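Local coordinates for nuclear protein localization protein 4 homolog (Drosophila melanogaster, PDB 4RV0) that may act in a complex that binds ubiquitinated proteins and helps export misfolded proteins from the endoplasmic reticulum for proteasomal degradation, and is seen here through its amino-terminal ubiquitin-like domain, at residues B[30-33]-B[34-38]; B[70-73]-B[74-77]. All coordinates share one frame; numbering follows the deposited sequence.

Interaction 1 (B[30-33]-B[34-38]); sequences NLKH and LYDSV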
loop_
_atom_site.group_PDB
_atom_site.type_symbol
_atom_site.label_atom_id
_atom_site.label_comp_id
_atom_site.label_asym_id
_atom_site.label_seq_id
_atom_site.Cartn_x
_atom_site.Cartn_y
_atom_site.Cartn_z
ATOM N N ASN B 30 10.137 13.248 -22.046
ATOM C CA ASN B 30 11.006 13.972 -21.159
ATOM C C ASN B 30 10.346 14.170 -19.801
ATOM O O ASN B 30 9.132 13.995 -19.668
ATOM C CB ASN B 30 11.345 15.300 -21.799
ATOM C CG ASN B 30 10.111 16.104 -22.093
ATOM O OD1 ASN B 30 9.594 16.793 -21.214
ATOM N ND2 ASN B 30 9.591 15.982 -23.318
ATOM N N LEU B 31 11.138 14.543 -18.800
ATOM C CA LEU B 31 10.614 14.721 -17.452
ATOM C C LEU B 31 9.543 15.814 -17.332
ATOM O O LEU B 31 8.637 15.697 -16.499
ATOM C CB LEU B 31 11.743 14.959 -16.445
ATOM C CG LEU B 31 12.634 13.766 -16.073
ATOM C CD1 LEU B 31 13.671 14.176 -15.025
ATOM C CD2 LEU B 31 11.822 12.583 -15.588
ATOM N N LYS B 32 9.648 16.887 -18.120
ATOM C CA LYS B 32 8.597 17.903 -18.098
ATOM C C LYS B 32 7.248 17.334 -18.482
ATOM O O LYS B 32 6.226 17.698 -17.898
ATOM C CB LYS B 32 8.901 19.105 -19.001
ATOM C CG LYS B 32 7.718 20.084 -19.022
ATOM C CD LYS B 32 8.038 21.391 -19.698
ATOM C CE LYS B 32 6.834 22.325 -19.720
ATOM N NZ LYS B 32 5.674 21.858 -20.529
ATOM N N HIS B 33 7.237 16.446 -19.467
ATOM C CA HIS B 33 5.992 15.827 -19.871
ATOM C C HIS B 33 5.394 15.015 -18.731
ATOM O O HIS B 33 4.175 14.977 -18.576
ATOM C CB HIS B 33 6.171 14.978 -21.131
ATOM C CG HIS B 33 4.892 14.383 -21.638
ATOM N ND1 HIS B 33 4.778 13.063 -21.987
ATOM C CD2 HIS B 33 3.673 14.936 -21.834
ATOM C CE1 HIS B 33 3.535 12.814 -22.391
ATOM N NE2 HIS B 33 2.850 13.942 -22.295
ATOM N N LEU B 34 6.248 14.377 -17.932
ATOM C CA LEU B 34 5.785 13.637 -16.760
ATOM C C LEU B 34 5.115 14.602 -15.791
ATOM O O LEU B 34 4.011 14.345 -15.296
ATOM C CB LEU B 34 6.937 12.897 -16.074
ATOM C CG LEU B 34 6.634 12.113 -14.788
ATOM C CD1 LEU B 34 5.601 11.009 -15.010
ATOM C CD2 LEU B 34 7.928 11.517 -14.210
ATOM N N TYR B 35 5.778 15.726 -15.544
ATOM C CA TYR B 35 5.220 16.764 -14.682
ATOM C C TYR B 35 3.883 17.269 -15.224
ATOM O O TYR B 35 2.913 17.410 -14.471
ATOM C CB TYR B 35 6.207 17.912 -14.492
ATOM C CG TYR B 35 7.207 17.718 -13.364
ATOM C CD1 TYR B 35 6.994 18.291 -12.125
ATOM C CD2 TYR B 35 8.370 16.968 -13.549
ATOM C CE1 TYR B 35 7.912 18.135 -11.090
ATOM C CE2 TYR B 35 9.300 16.805 -12.520
ATOM C CZ TYR B 35 9.057 17.389 -11.292
ATOM O OH TYR B 35 9.960 17.240 -10.254
ATOM N N ASP B 36 3.832 17.545 -16.526
ATOM C CA ASP B 36 2.591 17.991 -17.157
ATOM C C ASP B 36 1.503 16.920 -17.033
ATOM O O ASP B 36 0.337 17.231 -16.785
ATOM C CB ASP B 36 2.799 18.363 -18.642
ATOM C CG ASP B 36 3.607 19.653 -18.839
ATOM O OD1 ASP B 36 3.556 20.537 -17.955
ATOM O OD2 ASP B 36 4.275 19.788 -19.900
ATOM N N SER B 37 1.886 15.665 -17.230
ATOM C CA SER B 37 0.959 14.545 -17.098
ATOM C C SER B 37 0.379 14.466 -15.680
ATOM O O SER B 37 -0.826 14.259 -15.494
ATOM C CB SER B 37 1.662 13.239 -17.448
ATOM O OG SER B 37 2.122 13.264 -18.782
ATOM N N VAL B 38 1.241 14.630 -14.683
ATOM C CA VAL B 38 0.786 14.597 -13.305
ATOM C C VAL B 38 -0.179 15.739 -12.999
ATOM O O VAL B 38 -1.229 15.521 -12.391
ATOM C CB VAL B 38 1.969 14.595 -12.323
ATOM C CG1 VAL B 38 1.466 14.698 -10.900
ATOM C CG2 VAL B 38 2.789 13.316 -12.505
#
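Leu31 and Tyr35, like Lys32 and Asp36, are joined by i-to-i+4 hydrogen bonds in the first turns of an alpha helix, Tyr35 N lying 3.0 Å from Leu31 O. Asn30 is the N-cap: its OD1 accepts from His33 N at 3.0 Å, the donor standing 45° above the amide's carbonyl plane, so a first-turn N-H weakly bonded to Asn30 O gains a side-chain acceptor. One turn on, His33 O is gripped twice, by Ser37 N and Ser37 OG, each 2.7 Å away and arriving from opposite faces of the carbonyl plane; the same hydroxyl rests over a face of the His33 ring. On the solvent side, Lys32 runs extended until a bend at chi4 (-65°) turns NZ to Asp36, whose OD2 takes it on the syn lone pair, 2.6 Å away, in a salt bridge. An asparagine in place of Asp36 would probably leave the Lys32 ammonium without its countercharge and freer to swing. Leucines suit the inner side: Leu31 CD2 packs 4.3 Å from Leu34 CD2, and Leu34 continues onto Ile23 and Ile25 of strand 19-25. Tyr35 reaches Leu49 N of strand 48-50 and Leu59 O through its hydroxyl, so helix 31-41 joins both outer strands.

Interaction 2 (B[70-73]-B[74-77]); sequences SLRH and GDMV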
loop_
_atom_site.group_PDB
_atom_site.type_symbol
_atom_site.label_atom_id
_atom_site.label_comp_id
_atom_site.label_asym_id
_atom_site.label_seq_id
_atom_site.Cartn_x
_atom_site.Cartn_y
_atom_site.Cartn_z
ATOM N N SER B 70 16.149 8.030 -16.218
ATOM C CA SER B 70 16.100 8.021 -14.755
ATOM C C SER B 70 15.055 7.060 -14.172
ATOM O O SER B 70 15.086 6.761 -12.977
ATOM C CB SER B 70 15.893 9.442 -14.210
ATOM O OG SER B 70 14.794 10.088 -14.833
ATOM N N LEU B 71 14.137 6.573 -15.003
ATOM C CA LEU B 71 13.032 5.764 -14.489
ATOM C C LEU B 71 12.824 4.492 -15.279
ATOM O O LEU B 71 13.038 4.449 -16.492
ATOM C CB LEU B 71 11.734 6.571 -14.513
ATOM C CG LEU B 71 11.704 7.858 -13.688
ATOM C CD1 LEU B 71 10.527 8.733 -14.116
ATOM C CD2 LEU B 71 11.611 7.524 -12.204
ATOM N N ARG B 72 12.389 3.458 -14.570
ATOM C CA ARG B 72 12.045 2.184 -15.171
ATOM C C ARG B 72 10.561 1.882 -14.994
ATOM O O ARG B 72 9.919 2.404 -14.079
ATOM C CB ARG B 72 12.913 1.102 -14.531
ATOM C CG ARG B 72 14.411 1.367 -14.745
ATOM C CD ARG B 72 15.268 0.335 -14.052
ATOM N NE ARG B 72 15.104 -0.992 -14.627
ATOM C CZ ARG B 72 15.868 -2.032 -14.315
ATOM N NH1 ARG B 72 16.847 -1.892 -13.424
ATOM N NH2 ARG B 72 15.652 -3.213 -14.885
ATOM N N HIS B 73 10.029 1.033 -15.866
ATOM C CA HIS B 73 8.640 0.594 -15.794
ATOM C C HIS B 73 8.257 0.150 -14.379
ATOM O O HIS B 73 8.911 -0.714 -13.793
ATOM C CB HIS B 73 8.414 -0.564 -16.756
ATOM C CG HIS B 73 7.019 -1.093 -16.743
ATOM N ND1 HIS B 73 5.931 -0.334 -17.109
ATOM C CD2 HIS B 73 6.530 -2.311 -16.399
ATOM C CE1 HIS B 73 4.833 -1.062 -17.008
ATOM N NE2 HIS B 73 5.169 -2.264 -16.572
ATOM N N GLY B 74 7.201 0.746 -13.832
ATOM C CA GLY B 74 6.734 0.376 -12.505
ATOM C C GLY B 74 7.389 1.123 -11.357
ATOM O O GLY B 74 7.032 0.898 -10.197
ATOM N N ASP B 75 8.351 1.998 -11.646
ATOM C CA ASP B 75 8.968 2.780 -10.575
ATOM C C ASP B 75 7.952 3.695 -9.921
ATOM O O ASP B 75 7.037 4.192 -10.583
ATOM C CB ASP B 75 10.147 3.612 -11.083
ATOM C CG ASP B 75 11.429 2.809 -11.178
ATOM O OD1 ASP B 75 11.393 1.584 -10.915
ATOM O OD2 ASP B 75 12.464 3.402 -11.536
HETATM N N MSE B 76 8.116 3.920 -8.623
HETATM C CA MSE B 76 7.272 4.862 -7.912
HETATM C C MSE B 76 8.056 6.126 -7.606
HETATM O O MSE B 76 9.195 6.059 -7.136
HETATM C CB MSE B 76 6.764 4.247 -6.611
HETATM C CG MSE B 76 5.739 5.107 -5.892
HETATM SE SE MSE B 76 4.285 4.028 -5.131
HETATM C CE MSE B 76 5.335 2.993 -3.857
ATOM N N VAL B 77 7.460 7.278 -7.888
ATOM C CA VAL B 77 8.031 8.546 -7.438
ATOM C C VAL B 77 7.108 9.159 -6.394
ATOM O O VAL B 77 5.978 8.695 -6.206
ATOM C CB VAL B 77 8.312 9.526 -8.600
ATOM C CG1 VAL B 77 9.315 8.923 -9.551
ATOM C CG2 VAL B 77 7.032 9.864 -9.334
HETATM O O HOH W 1 10.100 -0.711 -11.348
#
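Asp75 folds back on Arg72 across a type II beta turn, in which Asp75 N donates to Arg72 O at 2.9 Å. Followed outward, the aspartate spans the turn from within: CB lies 3.2 Å from Arg72 O, and CG passes the same oxygen before the carboxylate divides. OD2 accepts from Arg72 N at 3.0 Å in a nearly straight bond (165°), though the N-H comes from above the carboxylate plane, 73° out of it. OD1 takes a hydrogen bond from a water 2.7 Å away, and that water also donates to His73 O. With CG anti to its own carbonyl carbon (chi1 -82°), the carboxylate is turned back to Arg72, and the short acidic side chain is well suited to serve both the backbone N-H and the water. Gly74 occupies the third turn position with positive phi, where a beta carbon would clash with His73 O; its CA lies over one face of the His73 ring. Flanking the turn, Leu71 CD2 packs 3.8 Å from Val77 CG1, the two side chains crossing at about a right angle, and these branched apolar residues suit a buried place. The turn thus leads the chain from helix 67-70 into strand 76-80, which pairs with strand 10-16: His73 ND1 accepts from Leu11 N, Val77 packs on Val14, and Leu71 touches Ile12 of strand 10-16 and Leu34 of helix 31-41.

Interactions 1 and 2 follow one another along the chain, on opposite sides of its centre, with their own centres about 13 Å apart. Their side chains nevertheless meet: the apolar Leu34 CD2 lies 3.8 Å from Leu71 CD1, and Leu31 CD2 packs 4.0 Å from the hydroxyl oxygen Ser70 OG. Helix 31-41 is thereby fastened to the segment leading into strand 76-80, across the hydrophobic core between helix and sheet that characterises the ubiquitin-like fold. Neither contact contains a bound metal or ligand. The 70-77 turn does face another protein in the assembly: His73 meets an aromatic ring of that chain edge-to-face, whereas residues 30-38 touch no other chain there.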